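Protein argonaute (Aquifex aeolicus, PDB 1YVU) uses short single-stranded DNA guides to bind complementary RNA targets and cleaves them with an RNase H-like PIWI domain that needs divalent metal ions. Local coordinates at residues L9-Y14 with Y152-L157; V38-F43 with S217-S222; P139-K144 with L157-R162. One frame throughout, in Å; residues are numbered along the deposited sequence.

Contacts 1 and 3 belong to one antiparallel sheet, in which strand 153-165 runs between strands 9-14 and 134-147. Their centres are about 16 Å apart, they share L157, and the backbone of K144 is hydrogen-bonded to that of H156. Contact 1 joins the start of the N-terminal domain to linker L1, while contact 3 lies in the L1 hairpin of strands 134-147 and 153-165. Contact 2 stands apart, its centre about 26 Å from that of contact 1 and 21 Å from contact 3's, where helix 32-46 of the N-terminal domain meets the PAZ domain. Along the chain its segments alternate with those of contact 1 and enclose both strands of contact 3. All lie in the PAZ lobe.

Contact 1: residues L9-Y14 with Y152-L157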
loop_
_atom_site.group_PDB
_atom_site.type_symbol
_atom_site.label_atom_id
_atom_site.label_comp_id
_atom_site.label_asym_id
_atom_site.label_seq_id
_atom_site.Cartn_x
_atom_site.Cartn_y
_atom_site.Cartn_z
ATOM N N LEU A 9 -4.558 -5.832 -18.532
ATOM C CA LEU A 9 -3.906 -7.109 -18.840
ATOM C C LEU A 9 -4.016 -7.499 -20.283
ATOM O O LEU A 9 -5.095 -7.476 -20.832
ATOM C CB LEU A 9 -4.473 -8.211 -17.951
ATOM C CG LEU A 9 -4.418 -7.941 -16.443
ATOM C CD1 LEU A 9 -5.399 -8.781 -15.695
ATOM C CD2 LEU A 9 -3.036 -8.141 -15.947
ATOM N N TYR A 10 -2.887 -7.807 -20.907
ATOM C CA TYR A 10 -2.853 -8.184 -22.312
ATOM C C TYR A 10 -1.979 -9.414 -22.495
ATOM O O TYR A 10 -0.823 -9.401 -22.045
ATOM C CB TYR A 10 -2.204 -7.069 -23.128
ATOM C CG TYR A 10 -2.806 -5.711 -22.960
ATOM C CD1 TYR A 10 -2.353 -4.835 -21.941
ATOM C CD2 TYR A 10 -3.870 -5.304 -23.779
ATOM C CE1 TYR A 10 -2.985 -3.571 -21.735
ATOM C CE2 TYR A 10 -4.494 -4.053 -23.601
ATOM C CZ TYR A 10 -4.060 -3.195 -22.570
ATOM O OH TYR A 10 -4.744 -2.022 -22.344
ATOM N N ARG A 11 -2.474 -10.411 -23.254
ATOM C CA ARG A 11 -1.731 -11.651 -23.531
ATOM C C ARG A 11 -0.461 -11.302 -24.238
ATOM O O ARG A 11 -0.482 -10.585 -25.215
ATOM C CB ARG A 11 -2.512 -12.647 -24.387
ATOM C CG ARG A 11 -3.621 -13.314 -23.630
ATOM C CD ARG A 11 -4.214 -14.552 -24.302
ATOM N NE ARG A 11 -5.158 -15.219 -23.389
ATOM C CZ ARG A 11 -6.147 -16.039 -23.751
ATOM N NH1 ARG A 11 -6.351 -16.329 -25.032
ATOM N NH2 ARG A 11 -6.950 -16.554 -22.819
ATOM N N ILE A 12 0.644 -11.650 -23.598
ATOM C CA ILE A 12 1.966 -11.414 -24.136
ATOM C C ILE A 12 2.576 -12.759 -24.567
ATOM O O ILE A 12 2.328 -13.807 -23.961
ATOM C CB ILE A 12 2.862 -10.575 -23.143
ATOM C CG1 ILE A 12 4.200 -10.245 -23.778
ATOM C CG2 ILE A 12 3.061 -11.276 -21.801
ATOM C CD1 ILE A 12 4.942 -9.203 -23.051
ATOM N N GLU A 13 3.324 -12.726 -25.658
ATOM C CA GLU A 13 3.940 -13.919 -26.206
ATOM C C GLU A 13 5.319 -13.625 -26.773
ATOM O O GLU A 13 5.584 -12.509 -27.229
ATOM C CB GLU A 13 3.036 -14.502 -27.300
ATOM C CG GLU A 13 2.088 -15.583 -26.802
ATOM C CD GLU A 13 0.734 -15.587 -27.487
ATOM O OE1 GLU A 13 0.629 -15.286 -28.691
ATOM O OE2 GLU A 13 -0.247 -15.926 -26.801
ATOM N N TYR A 14 6.208 -14.612 -26.659
ATOM C CA TYR A 14 7.572 -14.525 -27.178
ATOM C C TYR A 14 7.913 -15.778 -28.027
ATOM O O TYR A 14 7.957 -16.911 -27.522
ATOM C CB TYR A 14 8.581 -14.331 -26.040
ATOM C CG TYR A 14 9.991 -14.014 -26.499
ATOM C CD1 TYR A 14 10.235 -13.025 -27.469
ATOM C CD2 TYR A 14 11.090 -14.703 -25.967
ATOM C CE1 TYR A 14 11.535 -12.727 -27.908
ATOM C CE2 TYR A 14 12.410 -14.415 -26.398
ATOM C CZ TYR A 14 12.626 -13.426 -27.376
ATOM O OH TYR A 14 13.901 -13.197 -27.884
ATOM N N TYR A 152 -1.710 -18.399 -19.643
ATOM C CA TYR A 152 -1.066 -17.431 -20.547
ATOM C C TYR A 152 -0.450 -16.309 -19.723
ATOM O O TYR A 152 -0.955 -15.972 -18.641
ATOM C CB TYR A 152 -2.070 -16.826 -21.545
ATOM C CG TYR A 152 -2.916 -17.852 -22.274
ATOM C CD1 TYR A 152 -2.539 -18.356 -23.549
ATOM C CD2 TYR A 152 -4.051 -18.419 -21.651
ATOM C CE1 TYR A 152 -3.285 -19.440 -24.182
ATOM C CE2 TYR A 152 -4.796 -19.489 -22.269
ATOM C CZ TYR A 152 -4.411 -19.999 -23.521
ATOM O OH TYR A 152 -5.124 -21.068 -24.054
ATOM N N PHE A 153 0.666 -15.767 -20.214
ATOM C CA PHE A 153 1.332 -14.651 -19.544
ATOM C C PHE A 153 0.648 -13.347 -19.926
ATOM O O PHE A 153 0.234 -13.162 -21.075
ATOM C CB PHE A 153 2.817 -14.593 -19.892
ATOM C CG PHE A 153 3.625 -15.747 -19.336
ATOM C CD1 PHE A 153 4.824 -16.145 -19.961
ATOM C CD2 PHE A 153 3.207 -16.437 -18.177
ATOM C CE1 PHE A 153 5.593 -17.208 -19.443
ATOM C CE2 PHE A 153 3.969 -17.497 -17.657
ATOM C CZ PHE A 153 5.166 -17.883 -18.294
ATOM N N LEU A 154 0.408 -12.498 -18.937
ATOM C CA LEU A 154 -0.252 -11.223 -19.192
ATOM C C LEU A 154 0.677 -10.054 -18.931
ATOM O O LEU A 154 1.418 -10.047 -17.940
ATOM C CB LEU A 154 -1.483 -11.068 -18.299
ATOM C CG LEU A 154 -2.467 -12.230 -18.321
ATOM C CD1 LEU A 154 -3.543 -12.085 -17.286
ATOM C CD2 LEU A 154 -3.030 -12.366 -19.736
ATOM N N LEU A 155 0.704 -9.088 -19.841
ATOM C CA LEU A 155 1.513 -7.936 -19.570
ATOM C C LEU A 155 0.585 -6.987 -18.882
ATOM O O LEU A 155 -0.492 -6.646 -19.391
ATOM C CB LEU A 155 2.121 -7.290 -20.802
ATOM C CG LEU A 155 2.947 -6.024 -20.502
ATOM C CD1 LEU A 155 4.184 -6.312 -19.654
ATOM C CD2 LEU A 155 3.348 -5.394 -21.792
ATOM N N HIS A 156 0.931 -6.771 -17.623
ATOM C CA HIS A 156 0.240 -5.840 -16.776
ATOM C C HIS A 156 0.992 -4.539 -17.052
ATOM O O HIS A 156 2.204 -4.439 -16.776
ATOM C CB HIS A 156 0.377 -6.245 -15.313
ATOM C CG HIS A 156 -0.007 -5.173 -14.347
ATOM N ND1 HIS A 156 -0.727 -4.058 -14.720
ATOM C CD2 HIS A 156 0.294 -5.009 -13.037
ATOM C CE1 HIS A 156 -0.842 -3.241 -13.686
ATOM N NE2 HIS A 156 -0.236 -3.797 -12.654
ATOM N N LEU A 157 0.264 -3.578 -17.628
ATOM C CA LEU A 157 0.829 -2.282 -17.957
ATOM C C LEU A 157 -0.005 -1.115 -17.443
ATOM O O LEU A 157 -1.202 -1.016 -17.711
ATOM C CB LEU A 157 1.049 -2.189 -19.463
ATOM C CG LEU A 157 1.529 -0.925 -20.182
ATOM C CD1 LEU A 157 2.704 -0.247 -19.524
ATOM C CD2 LEU A 157 1.909 -1.353 -21.567
#
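The guanidinium of R11 lies flat over one face of the Y152 ring, the two planes only 22° apart. CZ of R11 sits 3.9 Å from the centroid of the Y152 ring, displaced toward its rim, a cation-pi stack in which NH2 lies over the CD2-CE2 side. The R11 chain is extended from CG to NE, which brings NE over CG of Y152, just before strand 153-165. On the same face, L154 slots between R11 and L9: its CD1 is 4.0 Å from CB of L9, its CD2 packs on CG of R11, and CD2 of L9 leans on CB of H156. On the other face I12 lays CG2 against CB of F153 at 3.8 Å and CD1 against CB of L155. The Y10 ring turns its edge to the carbonyl oxygen of L155, while its OH is hydrogen-bonded to E309.

The backbones pair antiparallel. Y10 and L155 exchange two hydrogen bonds, the shorter from N of L155 to O of Y10 at 2.7 Å, and N of I12 adds another to O of F153 at 3.0 Å.

Helix 280-299 packs on Y10, and helix 94-107 brings F101 onto I12 and L155. Strand 303-305 continues the sheet beyond 9-14, and strand 134-147 flanks the other strand.

Contact 2: residues V38-F43 with S217-S222; sequences VRWRVF and STHKSS
W40 leaves its helix with CG anti to the backbone N (chi1 172°), and H219 has CG anti to its carbonyl carbon; chi1 sets where each CG lies, and the rings, turned about chi2, then meet in an offset stack. Their planes are 29° apart and the imidazole centroid is 4.8 Å from that of the six-membered ring of W40. CZ2 of W40 stands over one face of the imidazole, toward its rim, 3.5 Å from CE1 of H219.

NE1 of W40 donates to the backbone O of T218 at 3.2 Å, with an N-H...O angle of 158°. The acceptor lies close to the indole plane, but the donor stands well above the carbonyl plane of T218.

The chain of R41 is extended from CG to NE, and CG2 of T218 sits over one face of the guanidinium, 3.3 Å from NH2 of R41. OG of S222, in the first turn of helix 220-231, hydrogen-bonds O of H219 at 2.7 Å, tying the loop to that helix.

The contact is a junction between domains, joining helix 32-46 of the N-terminal domain to the loop leading into helix 220-231 of the PAZ domain. N74 touches both R41 and T218, and I190 packs on H219. Helix 32-46 in turn rests V38 and V42 on strand 78-82 and R39 on strand 56-59, while S217 packs against W226.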
loop_
_atom_site.group_PDB
_atom_site.type_symbol
_atom_site.label_atom_id
_atom_site.label_comp_id
_atom_site.label_asym_id
_atom_site.label_seq_id
_atom_site.Cartn_x
_atom_site.Cartn_y
_atom_site.Cartn_z
ATOM N N VAL A 38 22.870 -9.216 -9.976
ATOM C CA VAL A 38 23.844 -9.780 -10.899
ATOM C C VAL A 38 23.270 -9.819 -12.280
ATOM O O VAL A 38 23.927 -9.415 -13.228
ATOM C CB VAL A 38 24.257 -11.194 -10.490
ATOM C CG1 VAL A 38 25.269 -11.792 -11.506
ATOM C CG2 VAL A 38 24.872 -11.159 -9.098
ATOM N N ARG A 39 22.031 -10.304 -12.358
ATOM C CA ARG A 39 21.250 -10.421 -13.592
ATOM C C ARG A 39 21.168 -9.053 -14.290
ATOM O O ARG A 39 21.218 -8.970 -15.528
ATOM C CB ARG A 39 19.866 -11.010 -13.253
ATOM C CG ARG A 39 18.752 -10.867 -14.301
ATOM C CD ARG A 39 17.650 -9.998 -13.710
ATOM N NE ARG A 39 16.722 -9.402 -14.668
ATOM C CZ ARG A 39 17.044 -8.559 -15.651
ATOM N NH1 ARG A 39 18.293 -8.185 -15.880
ATOM N NH2 ARG A 39 16.074 -7.980 -16.339
ATOM N N TRP A 40 21.140 -7.990 -13.479
ATOM C CA TRP A 40 21.084 -6.628 -13.979
ATOM C C TRP A 40 22.431 -6.289 -14.612
ATOM O O TRP A 40 22.492 -5.759 -15.731
ATOM C CB TRP A 40 20.719 -5.659 -12.832
ATOM C CG TRP A 40 20.819 -4.184 -13.174
ATOM C CD1 TRP A 40 21.753 -3.302 -12.696
ATOM C CD2 TRP A 40 20.034 -3.452 -14.136
ATOM N NE1 TRP A 40 21.617 -2.078 -13.313
ATOM C CE2 TRP A 40 20.573 -2.139 -14.199
ATOM C CE3 TRP A 40 18.933 -3.775 -14.963
ATOM C CZ2 TRP A 40 20.043 -1.141 -15.064
ATOM C CZ3 TRP A 40 18.404 -2.776 -15.827
ATOM C CH2 TRP A 40 18.967 -1.477 -15.864
ATOM N N ARG A 41 23.495 -6.699 -13.920
ATOM C CA ARG A 41 24.871 -6.462 -14.341
ATOM C C ARG A 41 25.312 -7.306 -15.518
ATOM O O ARG A 41 26.114 -6.819 -16.333
ATOM C CB ARG A 41 25.804 -6.625 -13.158
ATOM C CG ARG A 41 25.526 -5.595 -12.074
ATOM C CD ARG A 41 26.419 -5.798 -10.854
ATOM N NE ARG A 41 26.418 -4.681 -9.899
ATOM C CZ ARG A 41 26.852 -3.443 -10.157
ATOM N NH1 ARG A 41 27.314 -3.101 -11.364
ATOM N NH2 ARG A 41 26.965 -2.577 -9.159
ATOM N N VAL A 42 24.730 -8.521 -15.644
ATOM C CA VAL A 42 25.016 -9.450 -16.768
ATOM C C VAL A 42 24.472 -8.775 -18.003
ATOM O O VAL A 42 25.086 -8.805 -19.032
ATOM C CB VAL A 42 24.295 -10.824 -16.719
ATOM C CG1 VAL A 42 24.860 -11.762 -17.815
ATOM C CG2 VAL A 42 24.440 -11.482 -15.404
ATOM N N PHE A 43 23.321 -8.141 -17.866
ATOM C CA PHE A 43 22.696 -7.408 -18.951
ATOM C C PHE A 43 23.508 -6.113 -19.279
ATOM O O PHE A 43 23.644 -5.750 -20.444
ATOM C CB PHE A 43 21.213 -7.167 -18.559
ATOM C CG PHE A 43 20.517 -6.055 -19.313
ATOM C CD1 PHE A 43 20.411 -6.068 -20.729
ATOM C CD2 PHE A 43 19.986 -4.961 -18.594
ATOM C CE1 PHE A 43 19.794 -5.001 -21.421
ATOM C CE2 PHE A 43 19.360 -3.880 -19.270
ATOM C CZ PHE A 43 19.269 -3.902 -20.687
ATOM N N SER A 217 28.693 1.770 -8.615
ATOM C CA SER A 217 27.382 2.245 -9.039
ATOM C C SER A 217 26.723 1.407 -10.139
ATOM O O SER A 217 27.307 1.128 -11.199
ATOM C CB SER A 217 27.391 3.747 -9.342
ATOM O OG SER A 217 28.417 4.096 -10.238
ATOM N N THR A 218 25.526 0.938 -9.803
ATOM C CA THR A 218 24.692 0.090 -10.653
ATOM C C THR A 218 24.164 0.683 -11.966
ATOM O O THR A 218 24.055 -0.044 -12.967
ATOM C CB THR A 218 23.493 -0.383 -9.865
ATOM O OG1 THR A 218 23.143 0.624 -8.913
ATOM C CG2 THR A 218 23.791 -1.666 -9.156
ATOM N N HIS A 219 23.780 1.969 -11.934
ATOM C CA HIS A 219 23.238 2.684 -13.098
ATOM C C HIS A 219 24.174 3.781 -13.577
ATOM O O HIS A 219 25.102 4.154 -12.871
ATOM C CB HIS A 219 21.892 3.315 -12.759
ATOM C CG HIS A 219 20.763 2.337 -12.591
ATOM N ND1 HIS A 219 19.687 2.290 -13.463
ATOM C CD2 HIS A 219 20.490 1.440 -11.618
ATOM C CE1 HIS A 219 18.807 1.414 -13.023
ATOM N NE2 HIS A 219 19.269 0.879 -11.907
ATOM N N LYS A 220 23.870 4.326 -14.756
ATOM C CA LYS A 220 24.648 5.381 -15.428
ATOM C C LYS A 220 24.576 6.786 -14.805
ATOM O O LYS A 220 25.615 7.440 -14.656
ATOM C CB LYS A 220 24.238 5.446 -16.901
ATOM C CG LYS A 220 25.101 6.317 -17.799
ATOM C CD LYS A 220 24.368 6.546 -19.108
ATOM C CE LYS A 220 25.227 7.266 -20.130
ATOM N NZ LYS A 220 24.515 7.371 -21.433
ATOM N N SER A 221 23.368 7.265 -14.467
ATOM C CA SER A 221 23.206 8.594 -13.852
ATOM C C SER A 221 23.947 8.716 -12.507
ATOM O O SER A 221 24.477 9.777 -12.193
ATOM C CB SER A 221 21.721 9.051 -13.775
ATOM O OG SER A 221 20.816 8.074 -13.288
ATOM N N SER A 222 24.096 7.585 -11.811
ATOM C CA SER A 222 24.807 7.500 -10.539
ATOM C C SER A 222 26.336 7.440 -10.736
ATOM O O SER A 222 27.076 7.924 -9.874
ATOM C CB SER A 222 24.305 6.318 -9.698
ATOM O OG SER A 222 24.274 5.092 -10.425
#

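Contact 3: residues P139-K144 with L157-R162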
loop_
_atom_site.group_PDB
_atom_site.type_symbol
_atom_site.label_atom_id
_atom_site.label_comp_id
_atom_site.label_asym_id
_atom_site.label_seq_id
_atom_site.Cartn_x
_atom_site.Cartn_y
_atom_site.Cartn_z
ATOM N N PRO A 139 5.645 11.151 -15.501
ATOM C CA PRO A 139 4.983 9.875 -15.817
ATOM C C PRO A 139 5.883 8.677 -15.586
ATOM O O PRO A 139 7.066 8.682 -15.945
ATOM C CB PRO A 139 4.677 9.989 -17.306
ATOM C CG PRO A 139 4.785 11.426 -17.586
ATOM C CD PRO A 139 5.872 11.917 -16.737
ATOM N N GLU A 140 5.316 7.658 -14.960
ATOM C CA GLU A 140 6.033 6.419 -14.718
ATOM C C GLU A 140 5.204 5.324 -15.359
ATOM O O GLU A 140 3.961 5.312 -15.291
ATOM C CB GLU A 140 6.271 6.156 -13.217
ATOM C CG GLU A 140 5.004 5.913 -12.387
ATOM C CD GLU A 140 5.224 5.918 -10.887
ATOM O OE1 GLU A 140 6.362 5.625 -10.448
ATOM O OE2 GLU A 140 4.245 6.211 -10.149
ATOM N N VAL A 141 5.915 4.493 -16.110
ATOM C CA VAL A 141 5.311 3.383 -16.807
ATOM C C VAL A 141 5.894 2.109 -16.205
ATOM O O VAL A 141 7.074 1.787 -16.400
ATOM C CB VAL A 141 5.563 3.442 -18.343
ATOM C CG1 VAL A 141 4.358 2.918 -19.081
ATOM C CG2 VAL A 141 5.889 4.870 -18.812
ATOM N N ASN A 142 5.072 1.454 -15.390
ATOM C CA ASN A 142 5.441 0.214 -14.735
ATOM C C ASN A 142 4.776 -0.992 -15.415
ATOM O O ASN A 142 3.561 -0.993 -15.661
ATOM C CB ASN A 142 5.086 0.284 -13.242
ATOM C CG ASN A 142 6.055 1.179 -12.429
ATOM O OD1 ASN A 142 6.824 1.994 -12.968
ATOM N ND2 ASN A 142 6.013 1.011 -11.114
ATOM N N GLU A 143 5.612 -1.953 -15.820
ATOM C CA GLU A 143 5.182 -3.205 -16.476
ATOM C C GLU A 143 5.611 -4.397 -15.632
ATOM O O GLU A 143 6.756 -4.480 -15.167
ATOM C CB GLU A 143 5.834 -3.433 -17.857
ATOM C CG GLU A 143 5.852 -2.285 -18.834
ATOM C CD GLU A 143 6.927 -1.271 -18.523
ATOM O OE1 GLU A 143 7.896 -1.598 -17.803
ATOM O OE2 GLU A 143 6.799 -0.132 -19.011
ATOM N N LYS A 144 4.693 -5.327 -15.456
ATOM C CA LYS A 144 4.967 -6.552 -14.731
ATOM C C LYS A 144 4.273 -7.668 -15.517
ATOM O O LYS A 144 3.215 -7.443 -16.117
ATOM C CB LYS A 144 4.457 -6.455 -13.293
ATOM C CG LYS A 144 5.504 -5.954 -12.336
ATOM C CD LYS A 144 4.898 -5.391 -11.087
ATOM C CE LYS A 144 5.988 -4.815 -10.203
ATOM N NZ LYS A 144 5.428 -3.771 -9.284
ATOM N N LEU A 157 0.264 -3.578 -17.628
ATOM C CA LEU A 157 0.829 -2.282 -17.957
ATOM C C LEU A 157 -0.005 -1.115 -17.443
ATOM O O LEU A 157 -1.202 -1.016 -17.711
ATOM C CB LEU A 157 1.049 -2.189 -19.463
ATOM C CG LEU A 157 1.529 -0.925 -20.182
ATOM C CD1 LEU A 157 2.704 -0.247 -19.524
ATOM C CD2 LEU A 157 1.909 -1.353 -21.567
ATOM N N ASP A 158 0.660 -0.221 -16.727
ATOM C CA ASP A 158 0.003 0.945 -16.173
ATOM C C ASP A 158 0.840 2.196 -16.406
ATOM O O ASP A 158 2.013 2.123 -16.803
ATOM C CB ASP A 158 -0.244 0.750 -14.665
ATOM C CG ASP A 158 -1.551 1.389 -14.178
ATOM O OD1 ASP A 158 -2.001 2.420 -14.742
ATOM O OD2 ASP A 158 -2.124 0.837 -13.214
ATOM N N LEU A 159 0.196 3.336 -16.140
ATOM C CA LEU A 159 0.767 4.671 -16.258
ATOM C C LEU A 159 0.349 5.477 -15.038
ATOM O O LEU A 159 -0.836 5.723 -14.809
ATOM C CB LEU A 159 0.265 5.362 -17.527
ATOM C CG LEU A 159 0.874 6.735 -17.765
ATOM C CD1 LEU A 159 2.271 6.603 -18.327
ATOM C CD2 LEU A 159 0.011 7.480 -18.715
ATOM N N LYS A 160 1.322 5.829 -14.216
ATOM C CA LYS A 160 1.034 6.619 -13.033
ATOM C C LYS A 160 1.828 7.925 -13.102
ATOM O O LYS A 160 2.655 8.081 -13.996
ATOM C CB LYS A 160 1.314 5.778 -11.777
ATOM C CG LYS A 160 0.306 4.609 -11.635
ATOM C CD LYS A 160 0.607 3.591 -10.533
ATOM C CE LYS A 160 -0.443 2.464 -10.574
ATOM N NZ LYS A 160 -0.296 1.447 -9.502
ATOM N N PHE A 161 1.491 8.903 -12.259
ATOM C CA PHE A 161 2.196 10.197 -12.242
ATOM C C PHE A 161 2.907 10.470 -10.941
ATOM O O PHE A 161 2.287 10.631 -9.897
ATOM C CB PHE A 161 1.266 11.370 -12.568
ATOM C CG PHE A 161 0.812 11.404 -13.995
ATOM C CD1 PHE A 161 -0.411 10.816 -14.366
ATOM C CD2 PHE A 161 1.628 11.967 -14.996
ATOM C CE1 PHE A 161 -0.813 10.776 -15.720
ATOM C CE2 PHE A 161 1.232 11.933 -16.358
ATOM C CZ PHE A 161 0.008 11.332 -16.719
ATOM N N ARG A 162 4.225 10.532 -11.035
ATOM C CA ARG A 162 5.109 10.771 -9.908
ATOM C C ARG A 162 5.201 12.273 -9.714
ATOM O O ARG A 162 5.592 12.993 -10.634
ATOM C CB ARG A 162 6.497 10.165 -10.212
ATOM C CG ARG A 162 7.436 10.076 -9.036
ATOM C CD ARG A 162 6.922 9.117 -7.990
ATOM N NE ARG A 162 7.361 7.734 -8.183
ATOM C CZ ARG A 162 6.921 6.693 -7.470
ATOM N NH1 ARG A 162 6.008 6.855 -6.509
ATOM N NH2 ARG A 162 7.438 5.485 -7.686
#
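E140 and R162 form the salt bridge, OE1 of E140 lying 3.0 Å from NH2 of R162. The carboxylate comes over a face of the guanidinium, the planes 71° apart, with OE2 above its centre. OE2 of E140 also lies 3.4 Å from CB of K160, whose NZ is hydrogen-bonded to N602. An alanine in place of E140 would probably leave the R162 guanidinium without this charged mate and freer to turn.

Backbone hydrogen bonds pair the strands antiparallel. E140 and K160 exchange two of 2.9 Å between N and O each way, and N of D158 reaches O of N142 at 3.2 Å; the return bond from N of N142 is weak.

The opposite face carries the apolar contacts, beside E143, whose carboxylate is held by Y294 and K111. CG1 of V141 meets CD1 of L157 at 3.6 Å, CG2 of V141 meets CD1 of L159, and CG of P139 packs on CE2 of F161 at 3.8 Å. Helix 280-299 covers this face, and F118 of helix 110-126 touches P139 and F161.

The whole is a beta hairpin of linker L1 whose strand 153-165 pairs on its other side with 9-14 of the N-terminal domain.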